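Local atomic coordinates of hypothetical protein (Pseudomonas aeruginosa, PDB entry 2H9F), a protein that probably isomerises methylaconitate, a reaction linked to propionate breakdown in bacteria. Residues A[83-88]-A[119-124]; A[115-120]-A[155-160]; A[330-335]-A[368-373]; A[348-353]-A[357-362]; A[31-34]-A[39-42]. One frame throughout, in Å; residues are numbered along the deposited sequence.

Contact 1 of 5, residues A[83-88]-A[119-124]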
# COMPACT_ATOMS: atom_id res chain seq x y z
N HIS A 83 -33.77 1.94 -10.91
CA HIS A 83 -32.36 2.03 -10.65
C HIS A 83 -31.58 2.07 -11.95
O HIS A 83 -32.00 1.52 -12.94
CB HIS A 83 -31.94 0.84 -9.78
CG HIS A 83 -32.48 0.88 -8.38
ND1 HIS A 83 -33.71 0.36 -8.03
CD2 HIS A 83 -31.95 1.42 -7.25
CE1 HIS A 83 -33.91 0.58 -6.74
NE2 HIS A 83 -32.86 1.20 -6.24
N ASP A 84 -30.46 2.76 -11.92
CA ASP A 84 -29.55 2.84 -13.06
C ASP A 84 -28.52 1.72 -13.10
O ASP A 84 -28.27 1.19 -14.18
CB ASP A 84 -28.82 4.19 -13.03
CG ASP A 84 -29.79 5.34 -13.15
OD1 ASP A 84 -30.52 5.36 -14.18
OD2 ASP A 84 -29.88 6.13 -12.20
N VAL A 85 -27.90 1.40 -11.97
CA VAL A 85 -26.84 0.40 -11.94
C VAL A 85 -26.98 -0.54 -10.78
O VAL A 85 -27.45 -0.16 -9.71
CB VAL A 85 -25.46 1.07 -11.88
CG1 VAL A 85 -25.19 1.85 -13.23
CG2 VAL A 85 -25.32 1.97 -10.62
N ASP A 86 -26.57 -1.79 -10.98
CA ASP A 86 -26.32 -2.70 -9.88
C ASP A 86 -24.85 -2.62 -9.50
O ASP A 86 -23.97 -2.63 -10.36
CB ASP A 86 -26.65 -4.14 -10.25
CG ASP A 86 -28.12 -4.36 -10.45
OD1 ASP A 86 -28.91 -3.49 -10.04
OD2 ASP A 86 -28.50 -5.41 -11.03
N TYR A 87 -24.59 -2.58 -8.20
CA TYR A 87 -23.29 -2.33 -7.62
C TYR A 87 -22.95 -3.47 -6.70
O TYR A 87 -23.65 -3.74 -5.73
CB TYR A 87 -23.32 -0.99 -6.90
CG TYR A 87 -22.28 -0.75 -5.84
CD1 TYR A 87 -20.97 -1.05 -6.05
CD2 TYR A 87 -22.63 -0.19 -4.62
CE1 TYR A 87 -20.02 -0.79 -5.08
CE2 TYR A 87 -21.70 0.05 -3.62
CZ TYR A 87 -20.39 -0.26 -3.85
OH TYR A 87 -19.42 -0.02 -2.90
N LEU A 88 -21.89 -4.18 -7.05
CA LEU A 88 -21.42 -5.33 -6.31
C LEU A 88 -19.99 -5.07 -5.86
O LEU A 88 -19.17 -4.66 -6.66
CB LEU A 88 -21.45 -6.55 -7.23
CG LEU A 88 -21.75 -7.93 -6.65
CD1 LEU A 88 -23.03 -7.97 -5.84
CD2 LEU A 88 -21.79 -8.94 -7.82
N ALA A 119 -18.52 4.67 -17.17
CA ALA A 119 -18.76 3.41 -17.83
C ALA A 119 -19.88 3.39 -18.85
O ALA A 119 -20.09 2.35 -19.50
CB ALA A 119 -19.01 2.33 -16.80
N GLY A 120 -20.62 4.48 -18.96
CA GLY A 120 -21.69 4.58 -19.95
C GLY A 120 -22.89 3.78 -19.56
O GLY A 120 -23.65 3.34 -20.43
N LEU A 121 -23.10 3.57 -18.26
CA LEU A 121 -24.18 2.68 -17.86
C LEU A 121 -25.47 3.42 -17.51
O LEU A 121 -26.49 2.80 -17.23
CB LEU A 121 -23.73 1.81 -16.69
CG LEU A 121 -22.59 0.82 -16.92
CD1 LEU A 121 -22.08 0.29 -15.59
CD2 LEU A 121 -23.08 -0.31 -17.80
N VAL A 122 -25.43 4.74 -17.53
CA VAL A 122 -26.62 5.54 -17.19
C VAL A 122 -27.34 6.04 -18.44
O VAL A 122 -26.72 6.53 -19.37
CB VAL A 122 -26.24 6.72 -16.28
CG1 VAL A 122 -27.46 7.58 -15.96
CG2 VAL A 122 -25.60 6.18 -15.00
N ASP A 123 -28.66 5.90 -18.46
CA ASP A 123 -29.49 6.42 -19.54
C ASP A 123 -29.08 7.88 -19.79
O ASP A 123 -29.07 8.70 -18.87
CB ASP A 123 -30.96 6.33 -19.13
CG ASP A 123 -31.94 6.84 -20.19
OD1 ASP A 123 -31.54 7.36 -21.27
OD2 ASP A 123 -33.16 6.69 -19.91
N PRO A 124 -28.69 8.21 -21.02
CA PRO A 124 -28.28 9.60 -21.27
C PRO A 124 -29.39 10.63 -21.10
O PRO A 124 -29.09 11.82 -20.91
CB PRO A 124 -27.79 9.55 -22.71
CG PRO A 124 -28.45 8.39 -23.30
CD PRO A 124 -28.59 7.37 -22.22
O HOH W 1 -30.05 4.42 -16.55
O HOH W 2 -29.19 1.95 -16.60

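Contact 2 of 5, residues A[115-120]-A[155-160]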
# COMPACT_ATOMS: atom_id res chain seq x y z
N PHE A 115 -18.30 6.02 -11.50
CA PHE A 115 -17.97 5.01 -12.49
C PHE A 115 -19.15 4.68 -13.35
O PHE A 115 -18.98 4.37 -14.52
CB PHE A 115 -17.50 3.73 -11.80
CG PHE A 115 -17.02 2.67 -12.75
CD1 PHE A 115 -15.93 2.90 -13.58
CD2 PHE A 115 -17.65 1.44 -12.81
CE1 PHE A 115 -15.49 1.91 -14.44
CE2 PHE A 115 -17.21 0.49 -13.67
CZ PHE A 115 -16.12 0.73 -14.47
N ALA A 116 -20.36 4.70 -12.78
CA ALA A 116 -21.58 4.44 -13.54
C ALA A 116 -21.62 5.33 -14.77
O ALA A 116 -22.03 4.90 -15.83
CB ALA A 116 -22.82 4.71 -12.69
N LEU A 117 -21.18 6.58 -14.60
CA LEU A 117 -21.12 7.55 -15.70
C LEU A 117 -19.90 7.37 -16.61
O LEU A 117 -20.06 7.39 -17.85
CB LEU A 117 -21.19 8.97 -15.15
CG LEU A 117 -22.55 9.36 -14.53
CD1 LEU A 117 -22.41 10.59 -13.64
CD2 LEU A 117 -23.55 9.63 -15.62
N HIS A 118 -18.71 7.14 -16.04
CA HIS A 118 -17.55 6.87 -16.89
C HIS A 118 -17.80 5.62 -17.73
O HIS A 118 -17.40 5.56 -18.86
CB HIS A 118 -16.27 6.72 -16.07
CG HIS A 118 -15.97 7.89 -15.18
ND1 HIS A 118 -15.62 9.14 -15.67
CD2 HIS A 118 -15.94 7.99 -13.84
CE1 HIS A 118 -15.38 9.94 -14.65
NE2 HIS A 118 -15.56 9.26 -13.53
N ALA A 119 -18.52 4.67 -17.17
CA ALA A 119 -18.76 3.41 -17.83
C ALA A 119 -19.88 3.39 -18.85
O ALA A 119 -20.09 2.35 -19.50
CB ALA A 119 -19.01 2.33 -16.80
N GLY A 120 -20.62 4.48 -18.96
CA GLY A 120 -21.69 4.58 -19.95
C GLY A 120 -22.89 3.78 -19.56
O GLY A 120 -23.65 3.34 -20.43
N GLY A 155 -20.94 17.33 -20.01
CA GLY A 155 -21.43 15.94 -20.20
C GLY A 155 -20.61 14.84 -19.56
O GLY A 155 -20.96 13.65 -19.68
N GLN A 156 -19.56 15.23 -18.84
CA GLN A 156 -18.68 14.29 -18.16
C GLN A 156 -18.66 14.55 -16.64
O GLN A 156 -18.92 15.66 -16.20
CB GLN A 156 -17.23 14.43 -18.70
CG GLN A 156 -17.03 14.18 -20.22
CD GLN A 156 -17.52 12.80 -20.68
OE1 GLN A 156 -17.42 11.79 -19.95
NE2 GLN A 156 -18.07 12.76 -21.89
N VAL A 157 -18.31 13.53 -15.86
CA VAL A 157 -18.20 13.68 -14.40
C VAL A 157 -17.25 14.85 -14.08
O VAL A 157 -16.19 14.93 -14.67
CB VAL A 157 -17.74 12.38 -13.76
CG1 VAL A 157 -17.44 12.57 -12.30
CG2 VAL A 157 -18.83 11.29 -13.93
N GLN A 158 -17.67 15.75 -13.20
CA GLN A 158 -16.82 16.82 -12.67
C GLN A 158 -16.10 16.16 -11.49
O GLN A 158 -16.74 15.83 -10.46
CB GLN A 158 -17.67 17.99 -12.19
CG GLN A 158 -16.87 19.10 -11.47
CD GLN A 158 -15.88 19.75 -12.36
OE1 GLN A 158 -16.21 20.12 -13.48
NE2 GLN A 158 -14.64 19.89 -11.89
N GLU A 159 -14.80 15.86 -11.66
CA GLU A 159 -14.04 15.16 -10.65
C GLU A 159 -13.32 16.09 -9.73
O GLU A 159 -13.16 15.81 -8.56
CB GLU A 159 -12.97 14.28 -11.29
CG GLU A 159 -13.47 13.21 -12.20
CD GLU A 159 -12.33 12.30 -12.66
OE1 GLU A 159 -11.51 12.72 -13.52
OE2 GLU A 159 -12.28 11.17 -12.14
N THR A 160 -12.84 17.20 -10.28
CA THR A 160 -11.98 18.08 -9.53
C THR A 160 -12.80 19.15 -8.80
O THR A 160 -13.96 19.43 -9.16
CB THR A 160 -11.01 18.76 -10.47
OG1 THR A 160 -11.73 19.45 -11.50
CG2 THR A 160 -10.04 17.72 -11.06
O HOH W 3 -14.55 9.97 -11.37

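Contact 3 of 5, residues A[330-335]-A[368-373]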
# COMPACT_ATOMS: atom_id res chain seq x y z
N ALA A 330 -32.02 15.33 13.11
CA ALA A 330 -33.24 15.39 12.30
C ALA A 330 -34.52 15.12 13.11
O ALA A 330 -35.63 15.47 12.67
CB ALA A 330 -33.13 14.43 11.14
N ILE A 331 -34.38 14.49 14.28
CA ILE A 331 -35.53 14.05 15.07
C ILE A 331 -35.77 15.12 16.13
O ILE A 331 -34.98 15.29 17.05
CB ILE A 331 -35.37 12.63 15.66
CG1 ILE A 331 -35.39 11.58 14.54
CG2 ILE A 331 -36.55 12.25 16.59
CD1 ILE A 331 -34.94 10.22 14.94
N PRO A 332 -36.85 15.89 15.96
CA PRO A 332 -37.02 17.02 16.84
C PRO A 332 -37.22 16.62 18.28
O PRO A 332 -38.01 15.74 18.59
CB PRO A 332 -38.26 17.72 16.29
CG PRO A 332 -38.90 16.77 15.46
CD PRO A 332 -37.94 15.79 14.98
N GLY A 333 -36.48 17.27 19.17
CA GLY A 333 -36.60 17.00 20.61
C GLY A 333 -35.38 16.33 21.21
O GLY A 333 -35.22 16.35 22.43
N THR A 334 -34.53 15.72 20.38
CA THR A 334 -33.30 15.11 20.90
C THR A 334 -32.37 16.22 21.32
O THR A 334 -32.51 17.39 20.92
CB THR A 334 -32.57 14.20 19.87
OG1 THR A 334 -32.02 15.01 18.84
CG2 THR A 334 -33.50 13.16 19.29
N LEU A 335 -31.40 15.86 22.16
CA LEU A 335 -30.41 16.82 22.62
C LEU A 335 -29.60 17.35 21.45
O LEU A 335 -29.17 18.50 21.48
CB LEU A 335 -29.48 16.19 23.68
CG LEU A 335 -30.06 15.79 25.04
CD1 LEU A 335 -28.90 15.33 25.99
CD2 LEU A 335 -30.89 16.97 25.63
N GLY A 368 -45.60 6.59 18.08
CA GLY A 368 -44.42 6.88 18.92
C GLY A 368 -43.09 6.45 18.30
O GLY A 368 -42.01 6.91 18.74
N GLU A 369 -43.17 5.58 17.28
CA GLU A 369 -42.03 4.79 16.78
C GLU A 369 -41.37 5.43 15.55
O GLU A 369 -41.99 5.59 14.51
CB GLU A 369 -42.51 3.39 16.43
CG GLU A 369 -41.60 2.25 16.88
CD GLU A 369 -42.12 0.87 16.39
OE1 GLU A 369 -43.22 0.42 16.85
OE2 GLU A 369 -41.42 0.24 15.55
N TRP A 370 -40.10 5.77 15.68
CA TRP A 370 -39.37 6.45 14.64
C TRP A 370 -38.73 5.45 13.66
O TRP A 370 -38.18 4.43 14.08
CB TRP A 370 -38.29 7.31 15.26
CG TRP A 370 -38.84 8.53 15.93
CD1 TRP A 370 -39.09 8.69 17.25
CD2 TRP A 370 -39.17 9.77 15.31
NE1 TRP A 370 -39.59 9.94 17.49
CE2 TRP A 370 -39.65 10.63 16.32
CE3 TRP A 370 -39.11 10.24 14.00
CZ2 TRP A 370 -40.06 11.93 16.07
CZ3 TRP A 370 -39.52 11.52 13.74
CH2 TRP A 370 -40.01 12.35 14.77
N THR A 371 -38.78 5.78 12.36
CA THR A 371 -38.09 5.06 11.30
C THR A 371 -37.20 6.03 10.53
O THR A 371 -37.66 7.10 10.13
CB THR A 371 -39.11 4.53 10.32
OG1 THR A 371 -39.97 3.64 11.03
CG2 THR A 371 -38.46 3.75 9.21
N VAL A 372 -35.94 5.66 10.30
CA VAL A 372 -35.02 6.51 9.53
C VAL A 372 -35.22 6.16 8.07
O VAL A 372 -35.14 5.01 7.68
CB VAL A 372 -33.55 6.31 9.89
CG1 VAL A 372 -32.63 7.25 9.05
CG2 VAL A 372 -33.33 6.52 11.39
N THR A 373 -35.51 7.15 7.25
CA THR A 373 -35.77 6.90 5.85
C THR A 373 -34.58 7.26 4.96
O THR A 373 -34.48 6.74 3.83
CB THR A 373 -37.02 7.67 5.38
OG1 THR A 373 -36.84 9.06 5.64
CG2 THR A 373 -38.28 7.14 6.07

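Contact 4 of 5, residues A[348-353]-A[357-362]. With SO4 (sulfate ion), chain G.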
# COMPACT_ATOMS: atom_id res chain seq x y z
N VAL A 348 -27.38 19.16 8.98
CA VAL A 348 -26.64 20.01 9.90
C VAL A 348 -25.15 19.94 9.62
O VAL A 348 -24.64 18.90 9.23
CB VAL A 348 -26.85 19.58 11.39
CG1 VAL A 348 -28.30 19.92 11.89
CG2 VAL A 348 -26.47 18.16 11.57
N ARG A 349 -24.46 21.07 9.81
CA ARG A 349 -23.00 21.11 9.82
C ARG A 349 -22.52 21.24 11.27
O ARG A 349 -22.78 22.24 11.93
CB ARG A 349 -22.49 22.29 8.98
CG ARG A 349 -20.97 22.34 8.89
CD ARG A 349 -20.50 23.45 7.99
NE ARG A 349 -20.80 23.17 6.60
CZ ARG A 349 -20.10 22.32 5.83
NH1 ARG A 349 -19.05 21.66 6.32
NH2 ARG A 349 -20.48 22.11 4.57
N PHE A 350 -21.82 20.23 11.77
CA PHE A 350 -21.26 20.26 13.12
C PHE A 350 -19.74 20.50 13.13
O PHE A 350 -19.01 20.16 12.17
CB PHE A 350 -21.63 19.01 13.93
CG PHE A 350 -21.05 17.74 13.42
CD1 PHE A 350 -21.74 16.97 12.48
CD2 PHE A 350 -19.86 17.26 13.92
CE1 PHE A 350 -21.22 15.77 12.00
CE2 PHE A 350 -19.33 16.05 13.46
CZ PHE A 350 -20.03 15.30 12.49
N GLY A 351 -19.30 21.12 14.22
CA GLY A 351 -17.91 21.45 14.43
C GLY A 351 -17.33 20.35 15.28
O GLY A 351 -17.83 20.11 16.35
N HIS A 352 -16.28 19.68 14.80
CA HIS A 352 -15.58 18.67 15.59
C HIS A 352 -14.16 19.20 15.82
O HIS A 352 -13.88 20.28 15.38
CB HIS A 352 -15.62 17.31 14.90
CG HIS A 352 -15.02 17.28 13.53
ND1 HIS A 352 -13.68 17.51 13.30
CD2 HIS A 352 -15.59 17.07 12.32
CE1 HIS A 352 -13.46 17.44 11.99
NE2 HIS A 352 -14.60 17.16 11.38
N PRO A 353 -13.29 18.47 16.57
CA PRO A 353 -11.99 19.05 16.89
C PRO A 353 -11.13 19.55 15.73
O PRO A 353 -10.35 20.49 15.91
CB PRO A 353 -11.28 17.90 17.62
CG PRO A 353 -12.37 17.15 18.24
CD PRO A 353 -13.46 17.16 17.21
N LEU A 357 -18.27 19.05 9.53
CA LEU A 357 -18.84 18.00 8.70
C LEU A 357 -20.36 18.23 8.53
O LEU A 357 -21.06 18.48 9.50
CB LEU A 357 -18.61 16.67 9.41
CG LEU A 357 -18.54 15.36 8.68
CD1 LEU A 357 -17.68 15.41 7.50
CD2 LEU A 357 -18.05 14.29 9.67
N ARG A 358 -20.84 18.17 7.29
CA ARG A 358 -22.25 18.28 6.98
C ARG A 358 -22.88 16.91 6.78
O ARG A 358 -22.50 16.12 5.89
CB ARG A 358 -22.45 19.09 5.72
CG ARG A 358 -23.88 19.51 5.45
CD ARG A 358 -24.03 20.01 4.02
NE ARG A 358 -25.43 20.21 3.59
CZ ARG A 358 -26.23 19.27 3.04
NH1 ARG A 358 -25.82 18.01 2.80
NH2 ARG A 358 -27.47 19.63 2.71
N VAL A 359 -23.85 16.62 7.63
CA VAL A 359 -24.58 15.37 7.54
C VAL A 359 -26.08 15.65 7.54
O VAL A 359 -26.51 16.75 7.85
CB VAL A 359 -24.22 14.41 8.69
CG1 VAL A 359 -22.76 13.98 8.59
CG2 VAL A 359 -24.57 15.01 10.06
N GLY A 360 -26.87 14.65 7.18
CA GLY A 360 -28.29 14.81 7.10
C GLY A 360 -29.03 13.53 7.29
O GLY A 360 -28.46 12.44 7.20
N ALA A 361 -30.32 13.67 7.57
CA ALA A 361 -31.19 12.53 7.74
C ALA A 361 -32.63 12.92 7.54
O ALA A 361 -33.00 14.09 7.65
CB ALA A 361 -31.02 11.95 9.09
N GLU A 362 -33.44 11.93 7.22
CA GLU A 362 -34.89 12.03 7.28
C GLU A 362 -35.42 10.85 8.05
O GLU A 362 -34.87 9.76 7.96
CB GLU A 362 -35.50 12.03 5.90
CG GLU A 362 -35.33 13.35 5.19
CD GLU A 362 -36.09 13.38 3.85
OE1 GLU A 362 -37.04 12.55 3.67
OE2 GLU A 362 -35.71 14.23 3.00
S SO4 G . -23.48 24.59 4.76
O1 SO4 G . -23.79 24.24 6.16
O2 SO4 G . -23.89 23.51 3.85
O3 SO4 G . -24.21 25.81 4.43
O4 SO4 G . -22.06 24.88 4.59

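Contact 5 of 5, residues A[31-34]-A[39-42]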
# COMPACT_ATOMS: atom_id res chain seq x y z
N PRO A 31 -14.14 -11.35 -18.38
CA PRO A 31 -14.20 -12.65 -19.04
C PRO A 31 -15.50 -13.39 -18.83
O PRO A 31 -16.14 -13.27 -17.81
CB PRO A 31 -13.05 -13.42 -18.41
CG PRO A 31 -12.11 -12.38 -17.95
CD PRO A 31 -12.97 -11.24 -17.52
N GLU A 32 -15.89 -14.16 -19.83
CA GLU A 32 -17.20 -14.73 -19.81
C GLU A 32 -17.41 -15.53 -18.54
O GLU A 32 -18.48 -15.47 -17.95
CB GLU A 32 -17.41 -15.61 -21.03
CG GLU A 32 -18.86 -16.08 -21.20
CD GLU A 32 -19.05 -17.10 -22.35
OE1 GLU A 32 -18.15 -17.25 -23.22
OE2 GLU A 32 -20.12 -17.74 -22.37
N SER A 33 -16.42 -16.28 -18.12
CA SER A 33 -16.55 -17.09 -16.91
C SER A 33 -16.77 -16.26 -15.65
O SER A 33 -17.32 -16.75 -14.67
CB SER A 33 -15.35 -18.00 -16.73
OG SER A 33 -14.19 -17.26 -16.52
N CYS A 34 -16.34 -15.00 -15.66
CA CYS A 34 -16.48 -14.15 -14.52
C CYS A 34 -17.75 -13.26 -14.54
O CYS A 34 -17.89 -12.37 -13.69
CB CYS A 34 -15.24 -13.28 -14.42
SG CYS A 34 -13.77 -14.28 -14.29
N GLU A 39 -16.46 -19.21 -8.50
CA GLU A 39 -15.05 -19.39 -8.22
C GLU A 39 -14.16 -18.65 -9.24
O GLU A 39 -13.20 -18.02 -8.82
CB GLU A 39 -14.76 -20.90 -8.12
CG GLU A 39 -13.26 -21.33 -7.90
CD GLU A 39 -12.67 -21.07 -6.47
OE1 GLU A 39 -13.47 -20.93 -5.49
OE2 GLU A 39 -11.39 -21.00 -6.38
N ALA A 40 -14.49 -18.64 -10.53
CA ALA A 40 -13.66 -17.94 -11.53
C ALA A 40 -13.56 -16.47 -11.19
O ALA A 40 -12.49 -15.85 -11.25
CB ALA A 40 -14.21 -18.13 -12.91
N ARG A 41 -14.69 -15.88 -10.84
CA ARG A 41 -14.72 -14.44 -10.57
C ARG A 41 -13.83 -14.11 -9.35
O ARG A 41 -13.05 -13.14 -9.33
CB ARG A 41 -16.17 -14.00 -10.33
CG ARG A 41 -16.24 -12.55 -9.92
CD ARG A 41 -17.65 -12.09 -9.59
NE ARG A 41 -18.40 -11.91 -10.82
CZ ARG A 41 -19.69 -11.61 -10.87
NH1 ARG A 41 -20.40 -11.38 -9.76
NH2 ARG A 41 -20.26 -11.46 -12.05
N ASP A 42 -13.99 -14.91 -8.32
CA ASP A 42 -13.28 -14.75 -7.05
C ASP A 42 -11.78 -14.86 -7.32
O ASP A 42 -11.02 -13.96 -6.94
CB ASP A 42 -13.80 -15.84 -6.05
CG ASP A 42 -15.14 -15.46 -5.40
OD1 ASP A 42 -15.79 -14.50 -5.86
OD2 ASP A 42 -15.54 -16.15 -4.43
O HOH W 4 -17.41 -16.80 -11.78

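Contact 1 of 5, residues A[83-88]-A[119-124]
Asp84, just before strand 85-92, and Val85, its first residue, meet Leu121 and Val122 in the loop that leaves helix 106-118, in a small buried contact that is half apolar and half bridged by water. The apolar half is one methyl of a branched chain against the root of another: Val85 CG1 lies 3.8 Å from Leu121 CB, the two side chains crossing at about a right angle. CG1 stands beside the backbone N of Val85 (chi1 -67°), and this turns it onto Leu121. Beta-branched valine suits a strand here, and leucine fills the turn after the helix without presenting a polar group. Water 2 donates to both Asp84 O (2.7 Å) and Leu121 O (2.9 Å), joining two carbonyls that could not bond directly. Water 1 gives a hydrogen to Asp84 OD1 at 2.6 Å and takes one from Asp123 N at 2.8 Å. The carboxylate thus reaches a loop amide through water, while Val122 CG1 stays 4.2 Å from Asp84 OD1. Burying this aspartate is probably eased by its salt bridge to Arg136. Lys77 likewise satisfies Leu121 O from strand 71-77. Val85 also packs on Ala116 of helix 106-118 and on Ile137, while Leu121 touches Leu75, placing the contact where the exit of that helix meets strands 71-77, 85-92 and 131-139.

Contact 2 of 5, residues A[115-120]-A[155-160]
The last turn of helix 106-118 packs on the short strand 156-157 through Leu117, His118 and Val157. Val157 is the wedge: its CG2 sits 3.5 Å from Leu117 CB and 3.7 Å from Leu117 CD1. CG2 lies beside the backbone N of Val157, while CG1 is anti to that N (chi1 172°), and both methyls reach across to the helix. His118 is deposited in two conformers; in the one described, Val157 CB comes 3.5 Å from His118 CE1, and CG2 lies over one face of the imidazole, 4.0 Å from its centroid, a CH-pi contact. The helix ends close by in a Schellman motif, where Gly120 takes positive phi, easiest for glycine, and its N bonds back to Leu117 O. The enclosing fold is consistent with the diaminopimelate epimerase-like architecture, in which strands wrap a helix; here Leu117 also packs on Val150 and Val135 of neighbouring strands. At the polar margin, water 3 donates to Glu159 OE2 (2.7 Å); its link to the histidine is doubtful. The extended Glu159 chain suits the dimer interface, where OE1 meets Gln7 and forms a salt bridge with Arg390, both of the second subunit, while OE2 accepts from Ile383 N of its own chain. Gln158 NE2 donates to Thr160 O at 2.9 Å; this oxygen lies near the Gln158 amide plane, whereas NE2 sits above the Thr160 carbonyl plane.

Contact 3 of 5, residues A[330-335]-A[368-373]
Ile331 sets its CG2 methyl over the face of the Trp370 indole, joining the loop after helix 319-330 to the start of strand 369-386. This is the tight part of the contact. Ile331 CG2 stands 3.6 Å from the centroid of the six-membered ring and 17° off its normal, which is the geometry of a CH-pi contact over the face. Its closest ring atoms are Trp370 CE2 at 3.5 Å and Trp370 CZ2 at 3.6 Å. The other branch, Ile331 CG1, runs alongside and comes within 4.0 Å of Trp370 CE3. CG2 lies opposite the backbone N across the CA-CB bond while CG1 stays beside that N (chi1 -68°), a spread that lets isoleucine cover neighbouring parts of one broad surface. The packing continues outside the two segments: the ring of Phe193 meets Trp370 with planes about 75° apart, and Leu198 touches both Ile331 and Trp370.

The loose part is at Pro332, an exposed residue whose CD approaches Trp370 CH2 obliquely at 4.0 Å; this edge also meets a crystal neighbour. Proline and glycine hold the two central positions of a type II turn from Ile331 to Thr334. Proline's fixed phi suits the first, and Gly333 adopts positive phi at the second; the closing bond from Thr334 N to Ile331 O is weak. Thr334 then serves as N-cap of helix 335-339, its OG1 accepting from Asn337 N. Across the segments the chemistry is apolar; the contact therefore probably rests on dispersion and the exclusion of water, with directional bonding left to the turn and N-cap beside it.

Contact 4 of 5, residues A[348-353]-A[357-362]
Phe350 and Leu357 pair on one face of an antiparallel beta hairpin, and Arg349 and Arg358 pair on the other. The ring of Phe350 receives Leu357 CB over one face, a CH-pi contact 4.0 Å from the centroid, and Leu357 CD2 comes 3.6 Å from Phe350 CZ. Val359 CG2 meets the same ring at its edge, 3.9 Å from Phe350 CE1. The CG of Phe350 occupies the crowded position between backbone N and carbonyl carbon (chi1 65°), which swings the ring across toward the partner strand. On the reverse face, the guanidinium of Arg349 is covered by Arg358 CB, 3.8 Å from Arg349 NH2. Its edge turns to a sulfate ion: Arg349 NE donates to sulfate O4 at 2.9 Å, with further weak bonds from NE and NH2.

The next shell is the backbone that fixes these positions. Val348 and Val359 form a hydrogen-bonded pair, as do Phe350 and Leu357, with Val348 N to Val359 O the shortest of the four bonds at 2.8 Å. Between them the two arginines make the non-hydrogen-bonded pair. Within the hairpin, just before Leu357, Thr356 OG1 holds Arg349 NH1. Beyond it, Phe350 also packs on Leu303 of strand 303-309 and Ile325 of helix 319-330; large apolar residues suit this buried face, and long basic ones the partly exposed face.

The sulfate probably came from the crystallisation liquor. Its seat on Arg349, with the extended Arg358 chain alongside, is nevertheless consistent with a positively charged patch that can hold an anion.

Contact 5 of 5, residues A[31-34]-A[39-42]
A 3-10 turn, residues 32-34, closed by Cys34 N bonding to Pro31 O, comes up against the first turn of helix 39-49, and the CA atoms of Cys34 and Arg41 are 4.3 Å apart. The main link is a side-on grip by Arg41 on a single backbone oxygen. Both Arg41 NE and Arg41 NH2 donate to Cys34 O at 3.0 Å. That oxygen lies in the guanidinium plane, whereas both nitrogens come from the same face of the Cys34 carbonyl, tilted some 30° from its plane. The Arg41 chain runs straight out from the helix and then bends at chi3 (-75°), which brings its NE edge back onto the carbonyl. Two donors on one acceptor should hold the guanidinium's rotation firmly, and arginine suits the task because it offers adjacent N-H groups. Small residues make the rest of the contact. Ala40 CB approaches Ser33 OG at 3.7 Å and Cys34 SG at 4.1 Å, and Cys34 SG also rests 3.7 Å from Ala40 O; a bare methyl fits where turn and helix nearly touch. Water 4 donates to Ser33 O (2.9 Å) and accepts from Arg41 N (3.0 Å), meeting an amide of the first helical turn. Cys34 also packs on Leu44 and on Phe396 at the C terminus. The 3-10 turn thus folds back on the start of the helix that follows it, in the connection from strand 20-26 to helix 39-49.

From the N terminus, contact 5 comes first, closing a short loop that folds the 3-10 turn onto helix 39-49. Contact 1 closes a longer loop from strand 85-92 through helix 106-118 to its exit; Leu88 packs on Arg41 of contact 5. Contact 2 starts before that loop ends, so the two cross along the chain, share Ala119 and Gly120, and together tie the end of helix 106-118 to strand 85-92 and to strand 156-157. Far along the chain, contact 3 closes the loop from 330 to 373, and the hairpin of contact 4 nests inside it. Strands 355-366 and 369-386 join these two, through Thr373 and Glu362, while contact 5 lies across the chain's centre from both.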